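Local coordinates for Blr6230 protein (Bradyrhizobium diazoefficiens USDA 110, PDB 5NGG) that probably hydrolyses beta-lactam antibiotics as a zinc-dependent subclass B3 metallo-beta-lactamase, at residues L96-H101 and D160-G165; Y58-S63 and G165-T170; C181-M186 and E196-C201; G108-I113 and P148-D153. One frame throughout, in Å; residues are numbered along the deposited sequence.

Interaction 1. Residues L96-H101 and D160-G165; sequences LILNTH and DRVTLG. With ZN (zinc ion), chain D.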
# COMPACT_ATOMS: atom_id res chain seq x y z
N LEU A 96 11.18 -8.48 8.17
CA LEU A 96 9.78 -8.11 8.36
C LEU A 96 9.16 -7.79 7.02
O LEU A 96 9.82 -7.22 6.12
CB LEU A 96 9.59 -6.88 9.25
CG LEU A 96 10.08 -6.96 10.69
CD1 LEU A 96 9.95 -5.61 11.36
CD2 LEU A 96 9.32 -8.03 11.46
N ILE A 97 7.89 -8.16 6.93
CA ILE A 97 7.03 -7.79 5.81
C ILE A 97 5.86 -7.01 6.42
O ILE A 97 5.19 -7.51 7.34
CB ILE A 97 6.48 -9.02 5.08
CG1 ILE A 97 7.63 -9.91 4.58
CG2 ILE A 97 5.60 -8.58 3.93
CD1 ILE A 97 7.19 -11.29 4.11
N LEU A 98 5.65 -5.79 5.93
CA LEU A 98 4.51 -4.98 6.35
C LEU A 98 3.53 -4.88 5.19
O LEU A 98 3.92 -4.86 4.02
CB LEU A 98 4.97 -3.56 6.74
CG LEU A 98 5.42 -3.39 8.20
CD1 LEU A 98 6.32 -4.45 8.75
CD2 LEU A 98 5.97 -2.00 8.41
N ASN A 99 2.25 -4.80 5.55
CA ASN A 99 1.19 -4.63 4.56
C ASN A 99 0.47 -3.31 4.79
O ASN A 99 0.17 -2.95 5.93
CB ASN A 99 0.20 -5.80 4.70
CG ASN A 99 -0.89 -5.89 3.60
OD1 ASN A 99 -2.00 -6.34 3.91
ND2 ASN A 99 -0.60 -5.56 2.35
N THR A 100 0.14 -2.64 3.69
CA THR A 100 -0.79 -1.50 3.73
C THR A 100 -2.23 -2.02 3.79
O THR A 100 -3.00 -1.66 4.68
CB THR A 100 -0.65 -0.58 2.50
OG1 THR A 100 -0.70 -1.36 1.30
CG2 THR A 100 0.62 0.26 2.60
N HIS A 101 -2.62 -2.87 2.85
CA HIS A 101 -3.98 -3.44 2.89
C HIS A 101 -4.04 -4.74 2.11
O HIS A 101 -3.25 -5.00 1.21
CB HIS A 101 -5.03 -2.44 2.40
CG HIS A 101 -5.06 -2.27 0.92
ND1 HIS A 101 -4.39 -1.26 0.25
CD2 HIS A 101 -5.74 -2.94 -0.03
CE1 HIS A 101 -4.63 -1.35 -1.05
NE2 HIS A 101 -5.43 -2.38 -1.25
N ASP A 160 0.54 1.76 17.06
CA ASP A 160 1.51 0.70 17.35
C ASP A 160 2.83 0.97 16.60
O ASP A 160 2.84 1.49 15.49
CB ASP A 160 0.97 -0.68 16.98
CG ASP A 160 -0.12 -1.16 17.92
OD1 ASP A 160 -0.33 -0.57 19.01
OD2 ASP A 160 -0.76 -2.16 17.54
N ARG A 161 3.95 0.64 17.24
CA ARG A 161 5.30 0.87 16.70
C ARG A 161 5.96 -0.46 16.35
O ARG A 161 5.92 -1.41 17.14
CB ARG A 161 6.15 1.67 17.70
CG ARG A 161 5.68 3.11 17.92
CD ARG A 161 6.16 3.69 19.25
NE ARG A 161 7.62 3.64 19.42
CZ ARG A 161 8.48 4.59 19.05
NH1 ARG A 161 9.79 4.41 19.28
NH2 ARG A 161 8.08 5.72 18.47
N VAL A 162 6.58 -0.51 15.17
CA VAL A 162 7.26 -1.68 14.68
C VAL A 162 8.71 -1.30 14.39
O VAL A 162 8.96 -0.37 13.63
CB VAL A 162 6.56 -2.18 13.39
CG1 VAL A 162 7.28 -3.36 12.81
CG2 VAL A 162 5.11 -2.54 13.68
N THR A 163 9.66 -2.02 14.99
CA THR A 163 11.09 -1.68 14.90
C THR A 163 11.89 -2.85 14.33
O THR A 163 11.70 -4.00 14.75
CB THR A 163 11.63 -1.29 16.28
OG1 THR A 163 10.94 -0.13 16.75
CG2 THR A 163 13.11 -0.97 16.26
N LEU A 164 12.78 -2.56 13.37
CA LEU A 164 13.86 -3.48 12.98
C LEU A 164 15.16 -2.70 13.03
O LEU A 164 15.32 -1.70 12.31
CB LEU A 164 13.64 -4.06 11.58
CG LEU A 164 14.72 -5.05 11.08
CD1 LEU A 164 14.77 -6.34 11.91
CD2 LEU A 164 14.53 -5.39 9.61
N GLY A 165 16.07 -3.11 13.92
CA GLY A 165 17.32 -2.42 14.05
C GLY A 165 17.14 -0.95 14.39
O GLY A 165 16.50 -0.60 15.38
ZN ZN D . -6.79 -2.48 -2.80
O HOH W 1 -6.05 -2.79 -4.47
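A single methyl group, Leu-96 CD1, carries most of this contact, touching three successive residues of strand 161-164. It rests 3.8 Å from Val-162 CG1 and 4.0 Å from Leu-164 CB, and it also lies near Thr-163 O. The leucine is modelled in two conformers, and these contacts belong to one of them. Leu-96 slides past both Val-162 and Leu-164, each side chain running opposite to it, with CG anti to the carbonyl carbon (chi1 -62°). Two residues on, Leu-98 CD1 adds a looser touch on Val-162 CG1 at 4.3 Å. No hydrogen bond joins the segments: the strands belong to different sheets; the axes of 96-98 and 161-164 come within 9.6 Å, their N-to-C directions 145° apart.

Beyond the hydrophobic end, the chain after strand 94-98 turns toward metal. Asn-99 ND2 donates to His-101 O at 2.9 Å, reaching the oxygen from well above its carbonyl plane, and also bonds Asp-70, so the amide braces the backbone of the zinc ligand. His-101 NE2 binds the zinc ion at 2.1 Å, while ND1 is held by Cys-201 O in a second shell. A water 1.9 Å from the zinc ion, with His-103 and His-177, completes the site. Leucines packed between facing sheets, a few residues ahead of the histidine that opens the HXHXDH motif, are typical of the alpha-beta/beta-alpha sandwich of metallo-beta-lactamases.

Interaction 2. Residues Y58-S63 and G165-T170; sequences YVIKTS and GDTTLT
Polar grip at one end and apolar contact along the rest divide the meeting of Ser-63 and Thr-62 with Asp-166 and Thr-167. Among the hydrogen bonds, Asp-166 OD1 is the focus. Ser-63 N donates to it at 3.0 Å with an angle of 163°, and Thr-167 OG1 donates to it at 2.9 Å; the two donors arrive from opposite faces of the carboxylate plane. Asp-166 CG sits between its own backbone N and carbonyl carbon (chi1 60°), 3.3 Å from Ser-63 OG. A weak return bond runs from Asp-166 N to Ser-63 OG.

Water supplies the second kind of link: one molecule donates to Lys-61 O and, at 3.0 Å, to Asp-166 OD2. The other carboxylate oxygen thus reaches strand 58-62 as well.

The apolar part lies deeper. Thr-62 CG2 presses on Thr-167 CB at 3.6 Å, the two threonines crossing at a slant, while Thr-62 OG1 is engaged by Gly-65 O. Ile-60 CG2 meets Thr-167 CG2 at 4.0 Å. Farther in, Ile-60 CD1 and Leu-169 CD2 come tip to tip, also at 4.0 Å, in a core shared with Met-186 and Ile-67 between the two sheets of the sandwich. With two protein donors on OD1 and a water donating to OD2, the surroundings would be expected to stabilise Asp-166 as a carboxylate.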
# COMPACT_ATOMS: atom_id res chain seq x y z
N TYR A 58 8.23 -1.49 -1.76
CA TYR A 58 9.42 -0.81 -1.25
C TYR A 58 10.24 -1.75 -0.38
O TYR A 58 9.72 -2.62 0.30
CB TYR A 58 9.05 0.42 -0.41
CG TYR A 58 8.04 1.33 -1.06
CD1 TYR A 58 6.68 1.07 -0.94
CD2 TYR A 58 8.42 2.46 -1.78
CE1 TYR A 58 5.73 1.88 -1.54
CE2 TYR A 58 7.48 3.29 -2.35
CZ TYR A 58 6.14 3.00 -2.23
OH TYR A 58 5.21 3.83 -2.82
N VAL A 59 11.56 -1.53 -0.42
CA VAL A 59 12.52 -2.05 0.57
C VAL A 59 12.96 -0.91 1.46
O VAL A 59 13.29 0.20 0.99
CB VAL A 59 13.77 -2.68 -0.11
CG1 VAL A 59 14.85 -3.03 0.91
CG2 VAL A 59 13.37 -3.93 -0.86
N ILE A 60 12.96 -1.16 2.76
CA ILE A 60 13.49 -0.21 3.73
C ILE A 60 14.74 -0.87 4.33
O ILE A 60 14.66 -1.95 4.91
CB ILE A 60 12.45 0.13 4.80
CG1 ILE A 60 11.15 0.70 4.19
CG2 ILE A 60 13.04 1.12 5.78
CD1 ILE A 60 9.97 0.67 5.13
N LYS A 61 15.89 -0.24 4.13
CA LYS A 61 17.15 -0.79 4.59
C LYS A 61 17.41 -0.38 6.03
O LYS A 61 17.49 0.81 6.31
CB LYS A 61 18.27 -0.33 3.67
CG LYS A 61 19.61 -0.96 3.98
CD LYS A 61 20.70 -0.43 3.06
CE LYS A 61 22.02 -1.17 3.23
NZ LYS A 61 23.05 -0.71 2.26
N THR A 62 17.56 -1.36 6.91
CA THR A 62 17.87 -1.10 8.31
C THR A 62 19.23 -1.70 8.66
O THR A 62 19.79 -2.54 7.94
CB THR A 62 16.79 -1.65 9.29
OG1 THR A 62 17.10 -3.01 9.62
CG2 THR A 62 15.38 -1.50 8.71
N SER A 63 19.71 -1.33 9.84
CA SER A 63 20.93 -1.88 10.37
C SER A 63 20.84 -3.38 10.70
O SER A 63 21.86 -3.99 10.96
CB SER A 63 21.32 -1.12 11.64
OG SER A 63 20.27 -1.22 12.58
N GLY A 165 16.07 -3.11 13.92
CA GLY A 165 17.32 -2.42 14.05
C GLY A 165 17.14 -0.95 14.39
O GLY A 165 16.50 -0.60 15.38
N ASP A 166 17.70 -0.10 13.54
CA ASP A 166 17.67 1.36 13.69
C ASP A 166 16.43 2.07 13.15
O ASP A 166 16.38 3.31 13.16
CB ASP A 166 18.92 1.98 13.03
CG ASP A 166 19.03 1.68 11.54
OD1 ASP A 166 18.13 1.02 10.94
OD2 ASP A 166 20.06 2.06 10.96
N THR A 167 15.43 1.32 12.70
CA THR A 167 14.30 1.88 11.96
C THR A 167 12.97 1.51 12.62
O THR A 167 12.72 0.36 12.89
CB THR A 167 14.35 1.39 10.51
OG1 THR A 167 15.56 1.86 9.90
CG2 THR A 167 13.19 1.90 9.70
N THR A 168 12.15 2.52 12.87
CA THR A 168 10.82 2.32 13.47
C THR A 168 9.73 2.94 12.59
O THR A 168 9.84 4.09 12.13
CB THR A 168 10.78 2.96 14.86
OG1 THR A 168 11.73 2.31 15.69
CG2 THR A 168 9.40 2.84 15.51
N LEU A 169 8.65 2.18 12.40
CA LEU A 169 7.46 2.68 11.72
C LEU A 169 6.30 2.68 12.70
O LEU A 169 6.22 1.80 13.59
CB LEU A 169 7.09 1.84 10.49
CG LEU A 169 8.15 1.82 9.38
CD1 LEU A 169 9.06 0.59 9.47
CD2 LEU A 169 7.51 1.91 8.02
N THR A 170 5.39 3.65 12.53
CA THR A 170 4.20 3.78 13.35
C THR A 170 2.97 3.48 12.48
O THR A 170 2.81 4.05 11.39
CB THR A 170 4.09 5.18 13.95
OG1 THR A 170 5.24 5.42 14.76
CG2 THR A 170 2.84 5.32 14.82
O HOH W 2 19.77 2.29 7.95

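Interaction 3. Residues C181-M186 and E196-C201; sequences CTSWEM and EVLFFC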
# COMPACT_ATOMS: atom_id res chain seq x y z
N CYS A 181 -6.97 -1.44 6.59
CA CYS A 181 -6.03 -0.61 5.84
C CYS A 181 -5.19 0.23 6.84
O CYS A 181 -5.77 0.95 7.69
CB CYS A 181 -6.88 0.30 4.93
SG CYS A 181 -6.22 0.90 3.36
N THR A 182 -3.86 0.08 6.73
CA THR A 182 -2.92 0.68 7.67
C THR A 182 -1.93 1.52 6.89
O THR A 182 -1.24 1.03 5.99
CB THR A 182 -2.19 -0.41 8.46
OG1 THR A 182 -3.16 -1.22 9.16
CG2 THR A 182 -1.21 0.18 9.47
N SER A 183 -1.84 2.79 7.25
CA SER A 183 -0.85 3.70 6.72
C SER A 183 0.33 3.77 7.68
O SER A 183 0.14 3.89 8.88
CB SER A 183 -1.46 5.09 6.52
OG SER A 183 -2.52 5.04 5.56
N TRP A 184 1.54 3.66 7.14
CA TRP A 184 2.73 3.52 7.98
C TRP A 184 3.60 4.78 7.93
O TRP A 184 3.97 5.22 6.84
CB TRP A 184 3.54 2.33 7.48
CG TRP A 184 2.90 1.00 7.68
CD1 TRP A 184 2.18 0.27 6.77
CD2 TRP A 184 2.92 0.24 8.88
NE1 TRP A 184 1.77 -0.90 7.33
CE2 TRP A 184 2.21 -0.95 8.62
CE3 TRP A 184 3.48 0.43 10.14
CZ2 TRP A 184 2.08 -1.96 9.59
CZ3 TRP A 184 3.32 -0.53 11.09
CH2 TRP A 184 2.65 -1.73 10.81
N GLU A 185 3.91 5.34 9.09
CA GLU A 185 4.71 6.56 9.18
C GLU A 185 6.14 6.24 9.63
O GLU A 185 6.36 5.44 10.53
CB GLU A 185 4.06 7.51 10.18
CG GLU A 185 4.77 8.83 10.34
CD GLU A 185 4.09 9.76 11.33
OE1 GLU A 185 3.08 9.36 11.99
OE2 GLU A 185 4.60 10.90 11.46
N MET A 186 7.11 6.90 9.01
CA MET A 186 8.51 6.79 9.46
C MET A 186 9.27 8.04 9.13
O MET A 186 8.89 8.81 8.26
CB MET A 186 9.23 5.57 8.90
CG MET A 186 9.44 5.59 7.40
SD MET A 186 10.46 4.21 6.81
CE MET A 186 12.09 4.80 7.26
N GLU A 196 9.13 13.42 7.48
CA GLU A 196 8.17 12.37 7.84
C GLU A 196 7.54 11.80 6.57
O GLU A 196 6.98 12.53 5.75
CB GLU A 196 7.13 12.93 8.80
CG GLU A 196 7.74 13.75 9.95
CD GLU A 196 8.93 13.12 10.69
OE1 GLU A 196 8.92 11.89 10.87
OE2 GLU A 196 9.88 13.85 11.11
N VAL A 197 7.60 10.49 6.46
CA VAL A 197 7.08 9.73 5.31
C VAL A 197 5.81 9.01 5.74
O VAL A 197 5.77 8.44 6.83
CB VAL A 197 8.13 8.70 4.85
CG1 VAL A 197 7.60 7.86 3.68
CG2 VAL A 197 9.46 9.35 4.50
N LEU A 198 4.79 9.02 4.87
CA LEU A 198 3.63 8.14 5.06
C LEU A 198 3.51 7.23 3.88
O LEU A 198 3.29 7.67 2.76
CB LEU A 198 2.34 8.93 5.25
CG LEU A 198 1.14 8.11 5.74
CD1 LEU A 198 1.32 7.70 7.19
CD2 LEU A 198 -0.17 8.85 5.53
N PHE A 199 3.54 5.91 4.15
CA PHE A 199 3.08 4.91 3.18
C PHE A 199 1.56 4.85 3.37
O PHE A 199 1.05 4.11 4.21
CB PHE A 199 3.72 3.56 3.46
CG PHE A 199 5.23 3.54 3.34
CD1 PHE A 199 6.05 3.83 4.43
CD2 PHE A 199 5.84 3.18 2.15
CE1 PHE A 199 7.43 3.75 4.31
CE2 PHE A 199 7.20 3.13 2.02
CZ PHE A 199 8.00 3.43 3.11
N PHE A 200 0.84 5.69 2.62
CA PHE A 200 -0.61 5.76 2.70
C PHE A 200 -1.18 4.46 2.14
O PHE A 200 -0.69 3.94 1.16
CB PHE A 200 -1.09 6.99 1.92
CG PHE A 200 -2.59 7.16 1.92
CD1 PHE A 200 -3.27 7.36 3.10
CD2 PHE A 200 -3.32 7.10 0.72
CE1 PHE A 200 -4.64 7.52 3.12
CE2 PHE A 200 -4.70 7.22 0.74
CZ PHE A 200 -5.37 7.44 1.93
N CYS A 201 -2.24 3.95 2.77
CA CYS A 201 -2.69 2.61 2.43
C CYS A 201 -3.55 2.46 1.21
O CYS A 201 -3.70 1.33 0.77
CB CYS A 201 -3.39 1.97 3.64
SG CYS A 201 -5.04 2.56 3.95
O HOH W 3 7.00 10.91 12.43
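A disulfide between Cys-181 and Cys-201 closes the buried end of this antiparallel hairpin, its SG atoms 2.1 Å apart with a torsion of 111° about the bond. Beside it, Cys-201 N donates to Ser-183 OG at 3.0 Å; that hydroxyl also bonds Thr-174. Regular ladder pairing follows: Trp-184 and Phe-199 form one hydrogen-bonded pair and Met-186 and Val-197 another, with the non-hydrogen-bonded pair Glu-185 and Leu-198 between them. On the face carrying Trp-184 and Phe-199, one modelled conformer of Met-186 places SD 4.0 Å from Phe-199 CE1, at the ring edge, a Met-aromatic contact.

The contact loosens at the end with the partly exposed Glu-185 and Glu-196. Glu-185 OE2 and Glu-196 OE1 stand 4.5 Å apart, their carboxylates steeply inclined, and a water donates to both, at 2.6 Å to Glu-185 OE2 and 2.7 Å to Glu-196 OE1. Such bridging probably eases the repulsion of like charges; Thr-187 also holds Glu-196, and Glu-185 OE1 bonds His-172, itself a zinc ligand.

Within the sheet, the hairpin lies between strand 167-173 and strand 237-239. Helix 268-291 covers Leu-198 and Phe-200, while Tyr-58 of the other sheet meets the Phe-199 ring edge-to-face.

Interaction 4. Residues G108-I113 and P148-D153; sequences GGFAEI and PAVKVD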
# COMPACT_ATOMS: atom_id res chain seq x y z
N GLY A 108 0.13 -10.60 -3.07
CA GLY A 108 0.32 -11.77 -3.90
C GLY A 108 1.59 -12.55 -3.67
O GLY A 108 1.64 -13.73 -3.99
N GLY A 109 2.62 -11.89 -3.14
CA GLY A 109 3.90 -12.53 -2.86
C GLY A 109 4.18 -12.82 -1.40
O GLY A 109 5.28 -13.32 -1.09
N PHE A 110 3.23 -12.52 -0.51
CA PHE A 110 3.52 -12.67 0.92
C PHE A 110 3.82 -14.12 1.33
O PHE A 110 4.81 -14.36 2.04
CB PHE A 110 2.37 -12.15 1.79
CG PHE A 110 2.24 -10.64 1.86
CD1 PHE A 110 3.21 -9.77 1.42
CD2 PHE A 110 1.12 -10.10 2.46
CE1 PHE A 110 3.05 -8.39 1.55
CE2 PHE A 110 0.96 -8.73 2.60
CZ PHE A 110 1.93 -7.88 2.16
N ALA A 111 2.96 -15.07 0.96
CA ALA A 111 3.19 -16.44 1.39
C ALA A 111 4.54 -16.96 0.90
O ALA A 111 5.30 -17.63 1.65
CB ALA A 111 2.06 -17.33 0.91
N GLU A 112 4.87 -16.64 -0.35
CA GLU A 112 6.12 -17.10 -0.94
C GLU A 112 7.33 -16.49 -0.25
O GLU A 112 8.28 -17.20 0.12
CB GLU A 112 6.15 -16.76 -2.42
CG GLU A 112 7.44 -17.13 -3.11
CD GLU A 112 7.38 -17.05 -4.61
OE1 GLU A 112 6.28 -17.19 -5.20
OE2 GLU A 112 8.46 -16.91 -5.23
N ILE A 113 7.31 -15.18 -0.09
CA ILE A 113 8.47 -14.52 0.51
C ILE A 113 8.61 -14.90 1.98
O ILE A 113 9.72 -15.11 2.46
CB ILE A 113 8.47 -12.99 0.24
CG1 ILE A 113 8.76 -12.77 -1.26
CG2 ILE A 113 9.52 -12.28 1.09
CD1 ILE A 113 8.49 -11.37 -1.77
N PRO A 148 -2.56 -16.33 -2.31
CA PRO A 148 -2.12 -17.39 -1.37
C PRO A 148 -2.19 -16.93 0.08
O PRO A 148 -1.62 -15.92 0.44
CB PRO A 148 -0.68 -17.68 -1.83
CG PRO A 148 -0.64 -17.24 -3.26
CD PRO A 148 -1.51 -16.02 -3.29
N ALA A 149 -2.93 -17.68 0.89
CA ALA A 149 -3.19 -17.30 2.28
C ALA A 149 -1.90 -17.27 3.08
O ALA A 149 -0.99 -18.08 2.87
CB ALA A 149 -4.21 -18.25 2.91
N VAL A 150 -1.83 -16.32 4.01
CA VAL A 150 -0.62 -16.11 4.80
C VAL A 150 -1.00 -15.76 6.23
O VAL A 150 -1.95 -14.99 6.46
CB VAL A 150 0.24 -15.00 4.11
CG1 VAL A 150 -0.50 -13.66 4.01
CG2 VAL A 150 1.60 -14.87 4.75
N LYS A 151 -0.23 -16.30 7.18
CA LYS A 151 -0.46 -16.03 8.59
C LYS A 151 0.13 -14.69 9.01
O LYS A 151 1.23 -14.31 8.59
CB LYS A 151 0.09 -17.16 9.45
CG LYS A 151 -0.64 -18.46 9.18
CD LYS A 151 -0.25 -19.56 10.13
CE LYS A 151 -1.28 -20.68 10.10
NZ LYS A 151 -2.50 -20.34 10.90
N VAL A 152 -0.61 -13.97 9.85
CA VAL A 152 -0.18 -12.69 10.36
C VAL A 152 0.51 -12.96 11.70
O VAL A 152 -0.07 -13.55 12.62
CB VAL A 152 -1.37 -11.73 10.53
CG1 VAL A 152 -0.95 -10.45 11.24
CG2 VAL A 152 -2.00 -11.43 9.18
N ASP A 153 1.75 -12.50 11.83
CA ASP A 153 2.53 -12.68 13.06
C ASP A 153 2.26 -11.60 14.10
O ASP A 153 2.37 -11.86 15.30
CB ASP A 153 4.00 -12.77 12.73
CG ASP A 153 4.30 -13.94 11.84
OD1 ASP A 153 4.29 -15.07 12.35
OD2 ASP A 153 4.51 -13.74 10.62
O HOH W 4 0.55 -14.48 -0.59
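Phe-110 and Ala-111, in the first turn of helix 110-117, meet Val-150 and Pro-148 on the outer helical layer of the alpha-beta/beta-alpha metallo-beta-lactamase fold. The path of Phe-110 illustrates how one side chain can serve two neighbours. Its CB packs on Val-150 CG1 at 3.9 Å. From there CG lies anti to the carbonyl carbon (chi1 -74°), and the ring leads away from the loop. Phe-110 CD2 still passes 4.2 Å from Val-150 CG1, which sits at the ring edge, near its plane. On the other flank CD1 and CE1 both lie against Ile-97 CG2. At the tip, CZ reaches the ND2 of Asn-99, two residues before the zinc ligand His-101. Leu-121 and Leu-131 also touch this side chain.

Nearer the surface the fit is between small groups. Ala-111 CB lies 3.9 Å from Pro-148 CB and also touches Ala-149 O, while Pro-148 CD approaches Gly-108 O. No direct hydrogen bond links helix and loop. Instead a water bridges them: it accepts from Ala-111 N, in the first turn, at 2.9 Å and donates to Pro-148 O at 2.8 Å.

Read from the N terminus, the four contacts show how long loops can be closed one within another. Strand 58-62 opens the widest loop, closed by interaction 2 at 165-170. Inside it, 96-101 packs against 160-165 in interaction 1, and inside that again 108-113 returns to 148-153 in interaction 4. Interactions 1 and 2 share Gly-165, in the turn between neighbouring strands 161-164 and 167-173. Interaction 3 follows in series as a short hairpin, and none of the contacts cross. Interactions 1 and 2 join the two sheets, interaction 4 fastens a helix to the loop before strand 154-156, and interaction 3 touches interaction 1 beside the zinc ligand His-101.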